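Local structure of chitinase (Paenibacillus sp. FPU-7, 5GZT) at residues 728-734 and 757-761; 182-188 and 200-205; 293-297 and 625-630; 968-972 and 982-986; 681-687 and 707-713. The protein probably hydrolyses beta-1,4 linkages of chitin and chitodextrins at internal positions, as a multi-modular enzyme displayed on the bacterial cell surface. All blocks are in the same frame, centred on the assembly; numbering follows the deposited sequence.

The five contacts sit in four modules of one long chain. Contacts 1 and 4 are the buried ones, contacts 2, 3 and 5 partly so. Contacts 1 and 5 belong to the immunoglobulin-like domain, yet differ: contact 1 pairs two strands through backbone bonds and apolar side chains, while contact 5 joins two loops through asparagine side chains. Contact 2, a bulged hairpin, is also strand pairing, about 72 Å from contact 1 between centres. Contact 3 joins two loops of the first family 18 barrel mainly through an arginine and a tyrosine; contact 4 folds one loop of the second back on itself through a glutamine. Contacts 3 and 5 approach to about 5 Å between nearest atoms.

Contact 1 of 5, residues 728-734 and 757-761; sequences VYDPIDV and TIMPK
Two backbone hydrogen bonds set the register: Ile732 N to Ile758 O at 2.9 Å and Ile758 N to Ile732 O at 3.0 Å. They make Ile732-Ile758 an antiparallel hydrogen-bonded pair, CA atoms 5.0 Å apart; Asp733-Thr757 follows as a non-hydrogen-bonded pair at 5.2 Å between CA atoms. The axes of strands 732-734 and 757-759 run at 156°, 5.0 Å apart at closest. CA-H...O contacts flank the ladder, with Pro731 CA 3.3 Å from Ile758 O. This is central pairing in a four-stranded sheet of the immunoglobulin-like domain, where strand 660-662 lines the other edge of 754-759. Ile732 CB meets Ile758 CB at 4.0 Å, both side chains chi1 m, chi2 t, on one face; Val734 CG2 (chi1 t) reaches Ile758 CD1 at 4.0 Å. Past the strands, Pro731 CG packs on Pro760 CD at 3.7 Å. Waters bridge both ends: one joins Val728 O (2.7 Å) to Lys761 N (3.0 Å), another Asp733 OD1 (2.7 Å) to Thr757 OG1 (2.8 Å), which also bonds Gly1107 O.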
# COMPACT_ATOMS: atom_id res chain seq x y z
N VAL B 728 50.67 14.20 -13.90
CA VAL B 728 49.39 13.54 -14.07
C VAL B 728 48.91 13.93 -15.46
O VAL B 728 48.55 15.08 -15.69
CB VAL B 728 48.38 13.99 -12.96
CG1 VAL B 728 47.01 13.46 -13.28
CG2 VAL B 728 48.89 13.57 -11.60
N TYR B 729 48.98 12.98 -16.40
CA TYR B 729 48.57 13.15 -17.83
C TYR B 729 47.19 12.66 -18.10
O TYR B 729 46.58 13.02 -19.11
CB TYR B 729 49.52 12.35 -18.77
CG TYR B 729 50.91 12.87 -18.76
CD1 TYR B 729 51.23 14.06 -19.43
CD2 TYR B 729 51.90 12.22 -18.08
CE1 TYR B 729 52.52 14.60 -19.35
CE2 TYR B 729 53.20 12.73 -18.04
CZ TYR B 729 53.50 13.92 -18.67
OH TYR B 729 54.76 14.41 -18.60
N ASP B 730 46.72 11.72 -17.32
CA ASP B 730 45.38 11.16 -17.54
C ASP B 730 44.54 11.18 -16.26
O ASP B 730 45.09 11.30 -15.23
CB ASP B 730 45.52 9.73 -17.96
CG ASP B 730 46.00 9.63 -19.40
OD1 ASP B 730 45.25 10.02 -20.35
OD2 ASP B 730 47.13 9.23 -19.49
N PRO B 731 43.25 10.95 -16.35
CA PRO B 731 42.44 11.01 -15.11
C PRO B 731 42.84 9.88 -14.15
O PRO B 731 43.31 8.84 -14.60
CB PRO B 731 41.04 10.81 -15.62
CG PRO B 731 41.02 11.30 -16.98
CD PRO B 731 42.39 10.88 -17.55
N ILE B 732 42.65 10.11 -12.86
CA ILE B 732 42.83 9.16 -11.82
C ILE B 732 41.46 8.73 -11.31
O ILE B 732 40.62 9.59 -10.93
CB ILE B 732 43.65 9.78 -10.70
CG1 ILE B 732 45.08 10.20 -11.21
CG2 ILE B 732 43.74 8.76 -9.53
CD1 ILE B 732 45.84 11.07 -10.27
N ASP B 733 41.20 7.42 -11.33
CA ASP B 733 39.94 6.90 -10.83
C ASP B 733 40.00 6.82 -9.30
O ASP B 733 40.88 6.22 -8.74
CB ASP B 733 39.59 5.52 -11.46
CG ASP B 733 38.18 5.02 -11.04
OD1 ASP B 733 37.19 5.85 -11.01
OD2 ASP B 733 38.07 3.81 -10.77
N VAL B 734 39.04 7.43 -8.63
CA VAL B 734 38.92 7.40 -7.17
C VAL B 734 37.67 6.57 -6.80
O VAL B 734 36.64 6.75 -7.40
CB VAL B 734 38.82 8.84 -6.60
CG1 VAL B 734 38.70 8.84 -5.08
CG2 VAL B 734 40.05 9.60 -6.97
N THR B 757 36.45 11.17 -9.91
CA THR B 757 37.57 11.49 -10.77
C THR B 757 38.42 12.66 -10.31
O THR B 757 37.89 13.75 -10.05
CB THR B 757 37.03 11.73 -12.12
OG1 THR B 757 36.23 10.60 -12.51
CG2 THR B 757 38.06 11.96 -13.11
N ILE B 758 39.74 12.42 -10.30
CA ILE B 758 40.73 13.48 -10.42
C ILE B 758 41.07 13.70 -11.87
O ILE B 758 41.67 12.80 -12.48
CB ILE B 758 41.94 13.17 -9.61
CG1 ILE B 758 41.58 13.18 -8.14
CG2 ILE B 758 43.04 14.20 -9.83
CD1 ILE B 758 42.68 12.67 -7.20
N MET B 759 40.71 14.88 -12.42
CA MET B 759 40.93 15.21 -13.81
C MET B 759 42.30 15.83 -14.00
O MET B 759 42.80 16.62 -13.14
CB MET B 759 39.87 16.15 -14.35
CG MET B 759 38.50 15.49 -14.42
SD MET B 759 38.34 14.39 -15.92
CE MET B 759 38.85 15.44 -17.18
N PRO B 760 43.00 15.42 -15.05
CA PRO B 760 44.30 16.12 -15.37
C PRO B 760 44.05 17.58 -15.85
O PRO B 760 42.92 17.97 -16.12
CB PRO B 760 44.85 15.27 -16.52
CG PRO B 760 43.63 14.85 -17.25
CD PRO B 760 42.55 14.59 -16.18
N LYS B 761 45.10 18.39 -15.91
CA LYS B 761 45.00 19.82 -15.90
C LYS B 761 44.29 20.38 -17.10
O LYS B 761 43.74 21.46 -16.97
CB LYS B 761 46.36 20.44 -15.76
CG LYS B 761 47.28 20.22 -16.97
CD LYS B 761 48.50 21.14 -16.89
CE LYS B 761 49.39 20.99 -18.12
NZ LYS B 761 50.65 21.73 -17.91
O HOH W 1 47.53 17.29 -14.60
O HOH W 2 37.00 7.96 -12.72

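Contact 2 of 5, residues 182-188 and 200-205; sequences PVVKLIS and KFNAYG
Segments 182-188 and 200-205 are largely extended and antiparallel, their strand axes 4.4 Å apart at closest and at 151°. Lys185 and Asn202 form a hydrogen-bonded pair, Lys185 N to Asn202 O 2.8 Å and Asn202 N to Lys185 O 2.7 Å; Val184-Ala203 and Leu186-Phe201 are non-hydrogen-bonded pairs, CA atoms 4.6 and 4.3 Å apart. A classic beta bulge shifts the register: Ile187 (phi/psi -89/-44) and Ser188 (169/169) both face Lys200, whose O accepts Ile187 N at 3.0 Å and Ser188 N at 3.3 Å, while Lys200 N reaches Ser188 O at 3.0 Å, making Ser188-Lys200 the next hydrogen-bonded pair. On one face Val184 CG1 touches Phe201 CD2 at 3.8 Å and Leu186 CD2 meets Phe201 CB at 4.1 Å, Phe201 being chi1 p. On the other, Lys185 CD lies 3.4 Å from Tyr204 CE2. The hairpin supplies two of four strands of an antiparallel sheet, 184-191 at its edge; strand 239-243 pairs with the other side of 197-203, and Val184 and Leu186 pack against strands 251-261 and 264-284.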
# COMPACT_ATOMS: atom_id res chain seq x y z
N PRO B 182 -17.54 -37.05 3.55
CA PRO B 182 -16.41 -36.12 3.69
C PRO B 182 -16.89 -34.69 3.97
O PRO B 182 -17.54 -34.07 3.13
CB PRO B 182 -15.66 -36.24 2.35
CG PRO B 182 -16.66 -36.77 1.39
CD PRO B 182 -17.66 -37.57 2.17
N VAL B 183 -16.58 -34.21 5.17
CA VAL B 183 -16.83 -32.83 5.60
C VAL B 183 -15.47 -32.14 5.68
O VAL B 183 -14.52 -32.74 6.20
CB VAL B 183 -17.56 -32.82 6.98
CG1 VAL B 183 -17.53 -31.45 7.65
CG2 VAL B 183 -18.99 -33.32 6.82
N VAL B 184 -15.38 -30.90 5.16
CA VAL B 184 -14.19 -30.02 5.34
C VAL B 184 -14.49 -28.88 6.31
O VAL B 184 -15.34 -28.06 5.99
CB VAL B 184 -13.74 -29.35 4.00
CG1 VAL B 184 -12.62 -28.34 4.24
CG2 VAL B 184 -13.35 -30.42 2.97
N LYS B 185 -13.80 -28.82 7.45
CA LYS B 185 -13.80 -27.64 8.36
C LYS B 185 -12.53 -26.75 8.26
O LYS B 185 -11.41 -27.21 8.51
CB LYS B 185 -13.94 -28.07 9.81
CG LYS B 185 -15.17 -28.91 10.10
CD LYS B 185 -15.31 -29.25 11.59
CE LYS B 185 -15.45 -28.03 12.49
NZ LYS B 185 -16.46 -27.06 11.99
N LEU B 186 -12.72 -25.46 7.94
CA LEU B 186 -11.63 -24.46 7.91
C LEU B 186 -11.17 -24.12 9.33
O LEU B 186 -12.00 -23.79 10.16
CB LEU B 186 -12.09 -23.16 7.22
CG LEU B 186 -12.66 -23.32 5.79
CD1 LEU B 186 -13.06 -22.02 5.10
CD2 LEU B 186 -11.71 -24.12 4.90
N ILE B 187 -9.86 -24.24 9.60
CA ILE B 187 -9.27 -23.89 10.92
C ILE B 187 -8.84 -22.38 10.94
O ILE B 187 -9.09 -21.66 11.94
CB ILE B 187 -8.07 -24.86 11.27
CG1 ILE B 187 -8.57 -26.22 11.85
CG2 ILE B 187 -7.05 -24.24 12.24
CD1 ILE B 187 -8.69 -26.33 13.39
N SER B 188 -8.20 -21.93 9.84
CA SER B 188 -7.45 -20.65 9.80
C SER B 188 -6.60 -20.49 8.54
O SER B 188 -6.36 -21.46 7.79
CB SER B 188 -6.46 -20.55 10.96
OG SER B 188 -5.33 -21.40 10.68
N LYS B 200 -5.06 -23.86 6.44
CA LYS B 200 -5.26 -25.00 7.31
C LYS B 200 -6.72 -25.32 7.48
O LYS B 200 -7.54 -24.41 7.78
CB LYS B 200 -4.67 -24.76 8.70
CG LYS B 200 -3.14 -24.74 8.76
CD LYS B 200 -2.60 -24.97 10.17
CE LYS B 200 -3.23 -23.99 11.16
NZ LYS B 200 -2.65 -24.03 12.54
N PHE B 201 -7.02 -26.62 7.33
CA PHE B 201 -8.37 -27.18 7.50
C PHE B 201 -8.32 -28.62 8.04
O PHE B 201 -7.37 -29.39 7.74
CB PHE B 201 -9.18 -27.11 6.19
CG PHE B 201 -8.48 -27.70 4.97
CD1 PHE B 201 -7.49 -27.00 4.30
CD2 PHE B 201 -8.88 -28.93 4.44
CE1 PHE B 201 -6.87 -27.52 3.14
CE2 PHE B 201 -8.26 -29.45 3.29
CZ PHE B 201 -7.25 -28.75 2.65
N ASN B 202 -9.32 -28.96 8.86
CA ASN B 202 -9.62 -30.35 9.27
C ASN B 202 -10.50 -31.01 8.19
O ASN B 202 -11.62 -30.53 7.94
CB ASN B 202 -10.31 -30.41 10.64
CG ASN B 202 -9.36 -30.10 11.81
OD1 ASN B 202 -8.22 -30.62 11.88
ND2 ASN B 202 -9.83 -29.29 12.75
N ALA B 203 -9.98 -32.06 7.55
CA ALA B 203 -10.72 -32.83 6.51
C ALA B 203 -11.12 -34.21 7.05
O ALA B 203 -10.33 -35.16 7.03
CB ALA B 203 -9.91 -32.97 5.23
N TYR B 204 -12.35 -34.30 7.54
CA TYR B 204 -12.94 -35.58 7.92
C TYR B 204 -13.19 -36.38 6.63
O TYR B 204 -13.51 -35.82 5.57
CB TYR B 204 -14.23 -35.38 8.72
CG TYR B 204 -14.09 -34.44 9.92
CD1 TYR B 204 -13.02 -34.56 10.82
CD2 TYR B 204 -15.05 -33.44 10.16
CE1 TYR B 204 -12.90 -33.71 11.91
CE2 TYR B 204 -14.93 -32.59 11.25
CZ TYR B 204 -13.86 -32.73 12.12
OH TYR B 204 -13.75 -31.90 13.19
N GLY B 205 -12.99 -37.70 6.73
CA GLY B 205 -13.03 -38.58 5.57
C GLY B 205 -11.90 -38.32 4.60
O GLY B 205 -12.11 -38.29 3.37

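Contact 3 of 5, residues 293-297 and 625-630; sequences ERGVD and YSQDSD. With FMT (formic acid), chain M.
Arg294 extends its side chain (chi1 m, chi2 t, chi3 p) over the turn at 625-630 and lays its guanidinium among the carbonyls there. The two segments are loops of the first glycoside hydrolase family 18 TIM barrel, one following strand 264-284, the other following strand 619-623, adjacent parallel strands of the barrel. Arg294 NH2 donates to Asp628 O at 2.9 Å, and NH1 reaches the same Asp628 O weakly at 3.3 Å. NH2 also forms a salt bridge with Asp630 OD1 at 3.3 Å. Asp628 itself, through its carboxylate, receives the N atoms of Leu634 and Ala635 at the start of helix 633-642, besides its neighbour Ser629 N, 2.7 Å from Asp628 OD1.

The backbone of 293-297 is irregular, with Gly295 at phi/psi 89/165, where a CB would jam against Arg294 O; residues 625-627 form a short 3-10 segment. Tyr625 (chi1 t, chi2 90°) aims its ring at the other loop, where Val296 CG1 packs 3.9 Å from Tyr625 CE2. Phe301 meets that ring edge-to-face. Asp630 N donates a hydrogen bond to O1 of a formic acid, probably from the crystallisation liquor, at 3.0 Å. Waters bridge Arg294 O to Asp630 O (2.7 and 2.6 Å) and Arg294 NE to Asp630 OD1 (2.8 and 2.7 Å). At the far end, Asp297 N donates to Tyr625 OH at 3.0 Å, almost straight at 173°.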
# COMPACT_ATOMS: atom_id res chain seq x y z
N GLU B 293 3.32 17.81 -12.70
CA GLU B 293 4.61 17.44 -13.26
C GLU B 293 5.59 16.68 -12.35
O GLU B 293 6.73 16.40 -12.74
CB GLU B 293 5.24 18.72 -13.80
CG GLU B 293 4.53 19.12 -15.06
CD GLU B 293 4.94 20.46 -15.61
OE1 GLU B 293 5.18 21.41 -14.83
OE2 GLU B 293 4.96 20.57 -16.85
N ARG B 294 5.19 16.39 -11.11
CA ARG B 294 6.10 15.66 -10.17
C ARG B 294 6.01 14.17 -10.42
O ARG B 294 6.96 13.43 -10.12
CB ARG B 294 5.79 16.00 -8.71
CG ARG B 294 6.03 17.47 -8.43
CD ARG B 294 5.95 17.89 -6.95
NE ARG B 294 7.21 17.60 -6.22
CZ ARG B 294 7.36 16.73 -5.22
NH1 ARG B 294 6.35 16.02 -4.75
NH2 ARG B 294 8.55 16.59 -4.66
N GLY B 295 4.86 13.73 -10.92
CA GLY B 295 4.65 12.33 -11.31
C GLY B 295 4.14 11.42 -10.18
O GLY B 295 4.14 11.78 -8.97
N VAL B 296 3.66 10.26 -10.62
CA VAL B 296 3.17 9.17 -9.78
C VAL B 296 3.75 7.93 -10.45
O VAL B 296 3.57 7.70 -11.66
CB VAL B 296 1.61 9.13 -9.71
CG1 VAL B 296 1.11 8.10 -8.70
CG2 VAL B 296 1.02 10.47 -9.31
N ASP B 297 4.56 7.18 -9.70
CA ASP B 297 5.02 5.90 -10.14
C ASP B 297 4.31 4.87 -9.31
O ASP B 297 4.74 4.48 -8.22
CB ASP B 297 6.52 5.87 -10.02
CG ASP B 297 7.13 4.50 -10.30
OD1 ASP B 297 6.44 3.58 -10.83
OD2 ASP B 297 8.31 4.39 -9.94
N TYR B 625 1.11 10.85 -0.73
CA TYR B 625 2.13 10.58 -1.78
C TYR B 625 2.78 11.84 -2.32
O TYR B 625 3.99 11.81 -2.59
CB TYR B 625 1.55 9.74 -2.90
CG TYR B 625 2.51 9.31 -4.00
CD1 TYR B 625 3.21 8.15 -3.91
CD2 TYR B 625 2.70 10.11 -5.15
CE1 TYR B 625 4.16 7.79 -4.86
CE2 TYR B 625 3.56 9.70 -6.16
CZ TYR B 625 4.29 8.56 -6.00
OH TYR B 625 5.20 8.13 -6.97
N SER B 626 2.02 12.92 -2.45
CA SER B 626 2.55 14.14 -3.10
C SER B 626 3.57 14.93 -2.28
O SER B 626 4.19 15.89 -2.78
CB SER B 626 1.40 15.08 -3.51
OG SER B 626 0.81 15.83 -2.43
N GLN B 627 3.73 14.58 -0.99
CA GLN B 627 4.67 15.29 -0.10
C GLN B 627 6.07 14.76 -0.14
O GLN B 627 6.95 15.33 0.50
CB GLN B 627 4.11 15.16 1.33
CG GLN B 627 2.77 15.81 1.56
CD GLN B 627 2.13 15.43 2.90
OE1 GLN B 627 2.34 14.32 3.48
NE2 GLN B 627 1.34 16.30 3.39
N ASP B 628 6.30 13.71 -0.92
CA ASP B 628 7.60 13.05 -0.99
C ASP B 628 8.65 13.92 -1.75
O ASP B 628 8.34 14.93 -2.32
CB ASP B 628 7.38 11.74 -1.69
CG ASP B 628 8.38 10.70 -1.39
OD1 ASP B 628 9.47 10.95 -0.79
OD2 ASP B 628 8.02 9.57 -1.81
N SER B 629 9.89 13.50 -1.70
CA SER B 629 11.01 14.11 -2.44
C SER B 629 10.81 13.96 -3.94
O SER B 629 9.87 13.22 -4.41
CB SER B 629 12.34 13.55 -2.07
OG SER B 629 12.59 12.28 -2.61
N ASP B 630 11.65 14.68 -4.68
CA ASP B 630 11.58 14.69 -6.16
C ASP B 630 11.69 13.31 -6.70
O ASP B 630 10.90 12.92 -7.53
CB ASP B 630 12.70 15.58 -6.76
CG ASP B 630 12.40 17.06 -6.65
OD1 ASP B 630 11.22 17.46 -6.36
OD2 ASP B 630 13.40 17.83 -6.80
C FMT M . 14.85 16.70 -3.86
O1 FMT M . 13.68 16.55 -3.51
O2 FMT M . 15.49 15.62 -4.21
O HOH W 3 8.84 14.22 -8.30
O HOH W 4 9.33 18.75 -7.72
O HOH W 5 6.52 5.99 -6.58

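Contact 4 of 5, residues 968-972 and 982-986; sequences MTYDY and HQASV
Gln983 supplies both direct hydrogen bonds between the segments: its backbone O takes Tyr972 N at 2.8 Å with an angle of 169°, and its side-chain OE1 takes Asp971 N at 2.9 Å. To bring OE1 there the side chain adopts chi1 p with chi2 near 114°, between wells. Asp971 N is also 3.0 Å from Gln983 O, but the angle is too poor for a bond. The same carbonyl receives a CA-H...O contact from Tyr970 CA at 3.3 Å.

Neither segment is helix or strand. Thr969 (-86/66) centres an inverse gamma turn, Tyr970 is extended, and Asp971 has positive phi (55/29), so the chain bends to offer successive amides to Gln983. Nearest CA pairs are Tyr970-Ala984 at 4.1 Å and Tyr972-Gln983 at 4.5 Å. Both segments belong to the long loop after strand 964-967 in the second family 18 TIM barrel, and the contact folds this loop back on itself. Asp971 OD1 turns outward to a salt bridge with Arg1024 and a hydrogen bond with Tyr1022.

A water 2.8 Å from Thr969 O and 2.7 Å from Tyr972 OH bridges to the other segment through a weak bond to Ala984 O at 3.0 Å. Apolar contact is small: Tyr970 CB sits 3.9 Å from Ala984 CB. The Tyr972 ring (chi1 m) lies along the 982-986 backbone, with CE2 3.8 Å from Ser985 O, and meets the ring of Phe996.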
# COMPACT_ATOMS: atom_id res chain seq x y z
N MET B 968 26.40 6.59 -26.68
CA MET B 968 25.39 7.17 -27.57
C MET B 968 24.09 7.39 -26.75
O MET B 968 23.13 6.62 -26.85
CB MET B 968 25.20 6.23 -28.81
CG MET B 968 26.47 6.29 -29.70
SD MET B 968 26.29 5.25 -31.20
CE MET B 968 26.36 3.60 -30.58
N THR B 969 24.11 8.45 -25.95
CA THR B 969 23.03 8.80 -25.01
C THR B 969 22.01 9.63 -25.85
O THR B 969 21.85 10.88 -25.70
CB THR B 969 23.63 9.59 -23.82
OG1 THR B 969 24.51 10.59 -24.33
CG2 THR B 969 24.36 8.64 -22.87
N TYR B 970 21.42 8.92 -26.82
CA TYR B 970 20.48 9.49 -27.80
C TYR B 970 19.81 8.37 -28.58
O TYR B 970 20.04 7.21 -28.26
CB TYR B 970 21.10 10.60 -28.62
CG TYR B 970 22.40 10.26 -29.32
CD1 TYR B 970 22.44 9.31 -30.36
CD2 TYR B 970 23.56 10.91 -29.00
CE1 TYR B 970 23.64 9.04 -31.05
CE2 TYR B 970 24.75 10.62 -29.64
CZ TYR B 970 24.79 9.69 -30.64
OH TYR B 970 25.97 9.50 -31.21
N ASP B 971 18.88 8.67 -29.49
CA ASP B 971 18.07 7.64 -30.17
C ASP B 971 17.32 6.73 -29.25
O ASP B 971 17.05 5.57 -29.60
CB ASP B 971 18.93 6.73 -31.06
CG ASP B 971 19.68 7.46 -32.14
OD1 ASP B 971 19.19 8.46 -32.68
OD2 ASP B 971 20.83 7.03 -32.47
N TYR B 972 16.95 7.22 -28.06
CA TYR B 972 16.21 6.41 -27.12
C TYR B 972 14.78 6.00 -27.59
O TYR B 972 14.26 4.97 -27.17
CB TYR B 972 16.07 7.14 -25.79
CG TYR B 972 17.35 7.59 -25.08
CD1 TYR B 972 18.47 6.78 -25.00
CD2 TYR B 972 17.34 8.77 -24.32
CE1 TYR B 972 19.60 7.21 -24.34
CE2 TYR B 972 18.44 9.19 -23.64
CZ TYR B 972 19.57 8.36 -23.62
OH TYR B 972 20.68 8.78 -22.94
N HIS B 982 11.28 11.56 -24.96
CA HIS B 982 12.51 12.29 -25.24
C HIS B 982 13.54 11.28 -25.78
O HIS B 982 13.76 10.19 -25.14
CB HIS B 982 13.04 12.88 -23.98
CG HIS B 982 12.13 13.89 -23.35
ND1 HIS B 982 11.79 15.08 -23.97
CD2 HIS B 982 11.55 13.92 -22.12
CE1 HIS B 982 11.00 15.77 -23.17
NE2 HIS B 982 10.87 15.11 -22.03
N GLN B 983 14.06 11.59 -26.95
CA GLN B 983 15.06 10.71 -27.64
C GLN B 983 16.49 10.85 -27.09
O GLN B 983 17.28 9.94 -27.28
CB GLN B 983 15.08 10.93 -29.15
CG GLN B 983 15.61 12.27 -29.66
CD GLN B 983 16.91 12.20 -30.48
OE1 GLN B 983 17.69 11.17 -30.44
NE2 GLN B 983 17.20 13.30 -31.17
N ALA B 984 16.77 11.94 -26.37
CA ALA B 984 18.10 12.30 -25.95
C ALA B 984 18.19 12.98 -24.57
O ALA B 984 19.18 13.66 -24.27
CB ALA B 984 18.70 13.21 -26.98
N SER B 985 17.19 12.78 -23.71
CA SER B 985 17.13 13.60 -22.49
C SER B 985 18.27 13.31 -21.53
O SER B 985 18.58 12.13 -21.25
CB SER B 985 15.81 13.38 -21.76
OG SER B 985 15.61 12.03 -21.44
N VAL B 986 18.84 14.37 -20.96
CA VAL B 986 19.89 14.22 -19.98
C VAL B 986 19.45 13.61 -18.65
O VAL B 986 20.17 12.70 -18.16
CB VAL B 986 20.74 15.47 -19.86
CG1 VAL B 986 19.92 16.74 -19.80
CG2 VAL B 986 21.71 15.37 -18.69
O HOH W 6 20.94 11.50 -23.15

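Contact 5 of 5, residues 681-687 and 707-713; sequences GTLKPVI and NAADHRN
Asn713 satisfies one donor and one acceptor on the backbone of 681-687 with a single amide: its ND2 donates to Gly681 O at 3.0 Å (169°), and its OD1 accepts Leu683 N at 2.9 Å (172°). Chi1 t and chi2 near 21° place the amide alongside residues 681-683. The Asn713 backbone is hydrogen-bonded to Leu678 at the end of strand 668-678.

The second asparagine, Asn707 (chi1 m), points into the bend at 684-687, where the polar end of its side chain is surrounded by Lys684 O, Pro685 O and Ile687 N. Leu683, also chi1 m with chi2 t, packs beside both asparagines; its CG lies 3.5 Å from Asn713 OD1. Both segments are essentially loop, Asn707 closing strand 703-707, with nearest CA atoms Leu683-Asn713 at 5.8 Å and Val686-Asn707 at 6.3 Å. Between the asparagines a type II turn from Ala708 to His711, with Asp710 at phi/psi 62/19, swings away from the contact; it is closed by a weak His711 N to Ala708 O bond of 3.4 Å, and His711 ND1 donates to Ala709 O at 3.3 Å.

Other polar groups look outward: Thr682 OG1 to Glu745, Lys684 NZ to Asp691, Leu683 O to Arg579. The contact thus links two loops of the immunoglobulin-like domain, with Leu683 packed on strands 668-678 and 714-723, and Thr682 and Pro685 touching Arg579 on strand 578-582 of the first family 18 module.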
# COMPACT_ATOMS: atom_id res chain seq x y z
N GLY B 681 19.92 3.35 1.97
CA GLY B 681 20.62 3.48 3.25
C GLY B 681 20.67 4.93 3.67
O GLY B 681 20.61 5.83 2.80
N THR B 682 20.85 5.17 4.96
CA THR B 682 20.83 6.49 5.54
C THR B 682 22.01 6.65 6.44
O THR B 682 22.08 5.99 7.46
CB THR B 682 19.50 6.69 6.32
OG1 THR B 682 18.37 6.21 5.51
CG2 THR B 682 19.33 8.09 6.69
N LEU B 683 22.92 7.60 6.14
CA LEU B 683 24.05 7.85 6.99
C LEU B 683 23.58 8.27 8.41
O LEU B 683 22.60 8.98 8.58
CB LEU B 683 24.97 8.95 6.46
CG LEU B 683 25.56 8.82 5.04
CD1 LEU B 683 26.29 10.08 4.68
CD2 LEU B 683 26.46 7.60 5.05
N LYS B 684 24.36 7.82 9.39
CA LYS B 684 24.39 8.47 10.70
C LYS B 684 24.57 9.98 10.48
O LYS B 684 25.32 10.42 9.56
CB LYS B 684 25.54 7.95 11.53
CG LYS B 684 25.41 6.45 11.90
CD LYS B 684 26.63 5.95 12.69
CE LYS B 684 27.79 5.68 11.80
NZ LYS B 684 29.13 5.47 12.45
N PRO B 685 23.98 10.77 11.33
CA PRO B 685 24.15 12.20 11.16
C PRO B 685 25.61 12.63 11.12
O PRO B 685 25.94 13.61 10.42
CB PRO B 685 23.38 12.80 12.36
CG PRO B 685 22.37 11.74 12.67
CD PRO B 685 22.93 10.42 12.31
N VAL B 686 26.46 11.92 11.89
CA VAL B 686 27.90 12.08 11.93
C VAL B 686 28.55 10.69 11.68
O VAL B 686 28.47 9.81 12.56
CB VAL B 686 28.43 12.71 13.23
CG1 VAL B 686 29.95 12.76 13.26
CG2 VAL B 686 27.92 14.16 13.39
N ILE B 687 29.24 10.54 10.52
CA ILE B 687 30.04 9.38 10.23
C ILE B 687 31.41 9.50 10.78
O ILE B 687 31.85 10.61 11.09
CB ILE B 687 30.09 9.05 8.74
CG1 ILE B 687 30.77 10.14 7.90
CG2 ILE B 687 28.67 8.90 8.23
CD1 ILE B 687 31.05 9.67 6.46
N ASN B 707 30.19 13.83 6.67
CA ASN B 707 28.86 14.03 6.07
C ASN B 707 28.93 15.35 5.35
O ASN B 707 29.32 16.34 5.94
CB ASN B 707 27.74 14.18 7.16
CG ASN B 707 27.54 12.90 7.95
OD1 ASN B 707 26.58 12.14 7.78
ND2 ASN B 707 28.43 12.66 8.76
N ALA B 708 28.43 15.40 4.13
CA ALA B 708 28.45 16.66 3.35
C ALA B 708 27.50 17.72 3.89
O ALA B 708 26.35 17.44 4.05
CB ALA B 708 28.03 16.34 1.93
N ALA B 709 27.97 18.92 4.15
CA ALA B 709 27.12 20.05 4.49
C ALA B 709 26.08 20.29 3.42
O ALA B 709 26.33 20.10 2.23
CB ALA B 709 28.02 21.33 4.67
N ASP B 710 24.90 20.75 3.81
CA ASP B 710 23.81 21.07 2.90
C ASP B 710 23.27 19.90 2.10
O ASP B 710 22.64 20.10 1.07
CB ASP B 710 24.15 22.23 1.97
CG ASP B 710 24.32 23.51 2.74
OD1 ASP B 710 23.62 23.73 3.76
OD2 ASP B 710 25.16 24.30 2.37
N HIS B 711 23.53 18.70 2.55
CA HIS B 711 22.89 17.51 2.03
C HIS B 711 22.33 16.70 3.21
O HIS B 711 22.95 16.60 4.27
CB HIS B 711 23.91 16.66 1.29
CG HIS B 711 24.29 17.23 -0.02
ND1 HIS B 711 25.33 18.11 -0.19
CD2 HIS B 711 23.71 17.10 -1.21
CE1 HIS B 711 25.38 18.52 -1.44
NE2 HIS B 711 24.44 17.85 -2.10
N ARG B 712 21.23 16.02 2.95
CA ARG B 712 20.60 15.24 3.97
C ARG B 712 21.29 13.91 4.21
O ARG B 712 21.20 13.35 5.33
CB ARG B 712 19.13 14.96 3.64
CG ARG B 712 18.85 14.15 2.37
CD ARG B 712 17.42 14.37 1.91
NE ARG B 712 17.01 13.52 0.83
CZ ARG B 712 17.43 13.70 -0.46
NH1 ARG B 712 18.24 14.66 -0.77
NH2 ARG B 712 17.04 12.92 -1.47
N ASN B 713 21.95 13.37 3.18
CA ASN B 713 22.43 11.96 3.28
C ASN B 713 23.55 11.67 2.28
O ASN B 713 23.38 10.85 1.39
CB ASN B 713 21.22 11.11 3.03
CG ASN B 713 21.44 9.64 3.20
OD1 ASN B 713 22.35 9.25 3.85
ND2 ASN B 713 20.59 8.80 2.54